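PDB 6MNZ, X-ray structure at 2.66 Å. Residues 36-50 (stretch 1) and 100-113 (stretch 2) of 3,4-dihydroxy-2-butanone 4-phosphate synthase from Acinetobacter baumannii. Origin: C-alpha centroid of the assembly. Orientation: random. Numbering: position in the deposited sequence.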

# COMPACT_ATOMS: atom_id res chain seq x y z
N ALA A 36 6.24 -14.80 -29.04
CA ALA A 36 7.08 -15.51 -28.08
C ALA A 36 8.53 -15.05 -28.22
O ALA A 36 9.13 -15.18 -29.29
N ALA A 37 9.08 -14.49 -27.14
CA ALA A 37 10.45 -14.00 -27.17
C ALA A 37 11.42 -15.08 -27.64
O ALA A 37 12.39 -14.77 -28.34
N THR A 38 11.09 -16.35 -27.39
CA THR A 38 11.99 -17.43 -27.79
C THR A 38 12.01 -17.61 -29.30
O THR A 38 13.01 -18.10 -29.85
N HIS A 39 10.92 -17.27 -29.99
CA HIS A 39 10.84 -17.42 -31.44
C HIS A 39 11.05 -16.11 -32.18
O HIS A 39 10.85 -16.06 -33.40
N VAL A 40 11.47 -15.05 -31.49
CA VAL A 40 11.58 -13.74 -32.13
C VAL A 40 12.79 -13.71 -33.05
O VAL A 40 13.88 -14.18 -32.69
N ARG A 41 12.62 -13.10 -34.21
CA ARG A 41 13.62 -13.09 -35.27
C ARG A 41 13.81 -11.66 -35.76
O ARG A 41 12.98 -10.79 -35.49
N PRO A 42 14.99 -11.36 -36.33
CA PRO A 42 15.22 -10.00 -36.84
C PRO A 42 14.03 -9.41 -37.57
O PRO A 42 13.59 -8.30 -37.25
N GLU A 43 13.47 -10.15 -38.53
CA GLU A 43 12.36 -9.62 -39.31
C GLU A 43 11.10 -9.43 -38.47
O GLU A 43 10.24 -8.62 -38.84
N ASP A 44 11.02 -10.06 -37.30
CA ASP A 44 9.88 -9.83 -36.41
C ASP A 44 9.99 -8.48 -35.72
O ASP A 44 9.03 -7.70 -35.71
N ILE A 45 11.18 -8.13 -35.23
CA ILE A 45 11.39 -6.80 -34.66
C ILE A 45 11.17 -5.73 -35.72
O ILE A 45 10.58 -4.68 -35.44
N ASN A 46 11.60 -6.00 -36.95
CA ASN A 46 11.47 -4.99 -38.00
C ASN A 46 10.01 -4.75 -38.36
O ASN A 46 9.62 -3.60 -38.61
N PHE A 47 9.21 -5.81 -38.43
CA PHE A 47 7.77 -5.63 -38.63
C PHE A 47 7.17 -4.80 -37.50
O PHE A 47 6.31 -3.95 -37.75
N MET A 48 7.68 -4.96 -36.28
CA MET A 48 7.12 -4.24 -35.14
C MET A 48 7.40 -2.75 -35.25
O MET A 48 6.47 -1.93 -35.20
N ILE A 49 8.66 -2.38 -35.46
CA ILE A 49 9.02 -0.97 -35.53
C ILE A 49 8.47 -0.29 -36.78
O ILE A 49 8.62 0.93 -36.92
N THR A 50 7.97 -1.06 -37.74
CA THR A 50 7.51 -0.52 -39.02
C THR A 50 6.00 -0.30 -39.04
O THR A 50 5.54 0.77 -39.45
N SER A 100 19.65 -1.90 -34.19
CA SER A 100 19.27 -2.61 -35.40
C SER A 100 18.24 -3.70 -35.09
O SER A 100 18.22 -4.26 -33.99
N ALA A 101 17.44 -4.04 -36.09
CA ALA A 101 16.41 -5.05 -35.91
C ALA A 101 17.02 -6.38 -35.47
O ALA A 101 16.58 -6.98 -34.49
N ALA A 102 18.08 -6.81 -36.15
CA ALA A 102 18.76 -8.04 -35.77
C ALA A 102 19.33 -7.94 -34.36
O ALA A 102 19.30 -8.91 -33.59
N GLU A 103 20.02 -6.83 -34.07
CA GLU A 103 20.73 -6.72 -32.80
C GLU A 103 19.76 -6.70 -31.62
O GLU A 103 19.96 -7.42 -30.64
N ARG A 104 18.64 -5.99 -31.77
CA ARG A 104 17.59 -6.06 -30.76
C ARG A 104 17.08 -7.49 -30.59
O ARG A 104 17.03 -8.01 -29.47
N ALA A 105 16.69 -8.13 -31.70
CA ALA A 105 16.35 -9.54 -31.66
C ALA A 105 17.43 -10.35 -30.95
O ALA A 105 17.15 -11.08 -30.00
N HIS A 106 18.69 -10.11 -31.32
CA HIS A 106 19.79 -10.83 -30.68
C HIS A 106 19.84 -10.55 -29.19
O HIS A 106 20.07 -11.46 -28.38
N THR A 107 19.57 -9.31 -28.78
CA THR A 107 19.55 -8.98 -27.36
C THR A 107 18.48 -9.80 -26.64
O THR A 107 18.70 -10.28 -25.52
N ILE A 108 17.28 -9.88 -27.22
CA ILE A 108 16.20 -10.64 -26.59
C ILE A 108 16.62 -12.09 -26.37
O ILE A 108 16.44 -12.65 -25.29
N GLN A 109 17.22 -12.70 -27.40
CA GLN A 109 17.62 -14.10 -27.29
C GLN A 109 18.51 -14.33 -26.08
O GLN A 109 18.33 -15.30 -25.34
N ALA A 110 19.46 -13.42 -25.84
CA ALA A 110 20.36 -13.58 -24.70
C ALA A 110 19.58 -13.57 -23.39
O ALA A 110 19.86 -14.37 -22.49
N ALA A 111 18.55 -12.72 -23.30
CA ALA A 111 17.79 -12.63 -22.06
C ALA A 111 16.98 -13.89 -21.81
O ALA A 111 16.96 -14.41 -20.68
N VAL A 112 16.40 -14.47 -22.86
CA VAL A 112 15.46 -15.57 -22.71
C VAL A 112 16.07 -16.92 -23.06
O VAL A 112 15.35 -17.92 -23.13
N ALA A 113 17.37 -16.96 -23.37
CA ALA A 113 18.08 -18.22 -23.40
C ALA A 113 17.86 -19.00 -22.12
O ALA A 113 17.67 -18.42 -21.04

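Helix 101-112 packs against the 3-10 turn, loop and helix 42-50 of stretch 1, the two helix axes coming within 7.7 Å at 115°. Where they meet most tightly, the CA atoms of Pro-42 and Ala-102 lie 4.2 Å apart.

Ser-100, the N-cap residue, directs its side chain away. Ala-101 points toward stretch 1, its CB 3.7 Å from Pro-42 O and 3.9 Å from Asn-46 CB, so a single methyl fills the narrow gap. Ala-102 is turned sideways, and its CB meets Pro-42 CG at 4.0 Å; Glu-103 faces away. Arg-104 (chi1 m, chi2 t) spends its aliphatic base on the contact, CB lying 4.1 Å from Ile-45 CG2, while its NH1 comes 3.3 Å from Ile-49 CG2 (Ile-49 is p, t).

Ala-105 is the central small residue. Its CB lies 3.7 Å from Pro-42 N and 3.8 Å from Ile-45 CG1. Ile-45 (m, m) is a knob seated among Ala-101, Arg-104, Ala-105 and Ile-108; the two alanines leave room for its branched side chain. At the start of that helix, Asp-44 pairs with the N-cap residue Arg-41, Asp-44 OD2 accepting a hydrogen bond from Arg-41 NE at 2.9 Å, part of a salt bridge.

Ile-108 (m, t) extends the apolar surface: CD1 touches Ile-45 CD1 at 3.8 Å, and CG2 reaches Val-40 CG1 at 3.7 Å and Ala-37 CB at 3.8 Å. Val-40 is p and points toward the helix.

Gln-109 (m, m) starts sideways, but its end comes nearer, bringing its amide to the backbone carbonyls of the turn and loop; its orientation remains open. Val-112 (m) closes the packing, with CG1 3.7 Å from Ala-37 CB and CG2 4.2 Å from Thr-38 CA, its compact branches suiting the short side chains opposite.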

# COMPACT_ATOMS: atom_id res chain seq x y z
CB ALA A 36 6.99 -17.02 -28.29
CB ALA A 37 10.85 -13.50 -25.78
CB THR A 38 11.56 -18.73 -27.11
OG1 THR A 38 11.39 -18.50 -25.71
CG2 THR A 38 12.60 -19.82 -27.32
CB HIS A 39 9.49 -18.03 -31.83
CG HIS A 39 9.32 -19.45 -31.40
ND1 HIS A 39 10.01 -20.49 -31.97
CD2 HIS A 39 8.52 -20.00 -30.46
CE1 HIS A 39 9.68 -21.62 -31.37
NE2 HIS A 39 8.77 -21.35 -30.45
CB VAL A 40 11.65 -12.62 -31.07
CG1 VAL A 40 13.03 -12.58 -30.42
CG2 VAL A 40 11.31 -11.28 -31.70
CB ARG A 41 13.22 -14.00 -36.44
CG ARG A 41 12.85 -15.42 -36.02
CD ARG A 41 12.13 -16.17 -37.12
NE ARG A 41 10.94 -15.46 -37.58
CZ ARG A 41 10.14 -15.89 -38.55
NH1 ARG A 41 10.27 -17.13 -39.02
NH2 ARG A 41 9.13 -15.14 -38.96
CB PRO A 42 16.41 -10.19 -37.79
CG PRO A 42 17.18 -11.34 -37.19
CD PRO A 42 16.18 -12.21 -36.45
CB GLU A 43 12.04 -10.55 -40.48
CG GLU A 43 12.48 -10.02 -41.84
CD GLU A 43 11.94 -8.62 -42.13
OE1 GLU A 43 12.76 -7.69 -42.23
OE2 GLU A 43 10.71 -8.45 -42.12
CB ASP A 44 9.78 -10.95 -35.38
CG ASP A 44 9.38 -12.28 -36.00
OD1 ASP A 44 8.23 -12.37 -36.49
OD2 ASP A 44 10.17 -13.24 -35.93
CB ILE A 45 12.79 -6.70 -34.04
CG1 ILE A 45 13.03 -7.83 -33.03
CG2 ILE A 45 12.98 -5.35 -33.36
CD1 ILE A 45 11.99 -7.91 -31.93
CB ASN A 46 12.26 -5.42 -39.24
CG ASN A 46 12.22 -4.38 -40.34
OD1 ASN A 46 11.81 -4.67 -41.46
ND2 ASN A 46 12.65 -3.16 -40.02
CB PHE A 47 7.08 -6.99 -38.71
CG PHE A 47 5.60 -6.90 -38.93
CD1 PHE A 47 4.73 -6.93 -37.85
CD2 PHE A 47 5.07 -6.77 -40.20
CE1 PHE A 47 3.37 -6.75 -38.03
CE2 PHE A 47 3.72 -6.57 -40.39
CZ PHE A 47 2.86 -6.61 -39.31
CB MET A 48 7.68 -4.81 -33.84
CG MET A 48 7.05 -6.13 -33.43
SD MET A 48 7.50 -6.61 -31.76
CE MET A 48 6.11 -7.64 -31.31
CB ILE A 49 10.55 -0.78 -35.49
CG1 ILE A 49 11.19 -1.31 -36.77
CG2 ILE A 49 11.13 -1.49 -34.27
CD1 ILE A 49 12.70 -1.17 -36.81
CB THR A 50 7.91 -1.45 -40.16
OG1 THR A 50 9.31 -1.74 -40.08
CG2 THR A 50 7.61 -0.81 -41.51
CB SER A 100 20.51 -3.24 -36.05
OG SER A 100 20.15 -4.08 -37.13
CB ALA A 101 15.61 -5.22 -37.20
CB ALA A 102 19.86 -8.37 -36.77
CB GLU A 103 21.60 -5.46 -32.80
CG GLU A 103 22.85 -5.57 -33.65
CD GLU A 103 23.87 -4.47 -33.37
OE1 GLU A 103 24.71 -4.21 -34.26
OE2 GLU A 103 23.94 -4.00 -32.22
CB ARG A 104 16.44 -5.13 -31.14
CG ARG A 104 16.62 -3.70 -30.66
CD ARG A 104 15.37 -2.88 -30.91
NE ARG A 104 15.60 -1.83 -31.90
CZ ARG A 104 14.64 -1.05 -32.38
NH1 ARG A 104 13.40 -1.17 -31.94
NH2 ARG A 104 14.93 -0.13 -33.30
CB ALA A 105 16.13 -10.06 -33.08
CB HIS A 106 21.11 -10.43 -31.35
CG HIS A 106 22.32 -11.03 -30.69
ND1 HIS A 106 22.27 -12.18 -29.93
CD2 HIS A 106 23.62 -10.64 -30.69
CE1 HIS A 106 23.45 -12.39 -29.39
NE2 HIS A 106 24.30 -11.49 -29.86
CB THR A 107 19.31 -7.48 -27.16
OG1 THR A 107 20.45 -6.75 -27.63
CG2 THR A 107 19.06 -7.16 -25.69
CB ILE A 108 14.92 -10.54 -27.43
CG1 ILE A 108 14.38 -9.12 -27.40
CG2 ILE A 108 13.87 -11.53 -26.93
CD1 ILE A 108 13.55 -8.75 -28.62
CB GLN A 109 18.34 -14.53 -28.57
CG GLN A 109 17.48 -14.49 -29.83
CD GLN A 109 16.16 -15.21 -29.67
OE1 GLN A 109 15.17 -14.84 -30.30
NE2 GLN A 109 16.18 -16.35 -28.98
CB ALA A 110 21.41 -12.46 -24.71
CB ALA A 111 16.87 -11.40 -22.10
CB VAL A 112 14.19 -15.34 -23.57
CG1 VAL A 112 13.58 -13.98 -23.26
CG2 VAL A 112 14.52 -15.46 -25.05
CB ALA A 113 19.58 -17.97 -23.61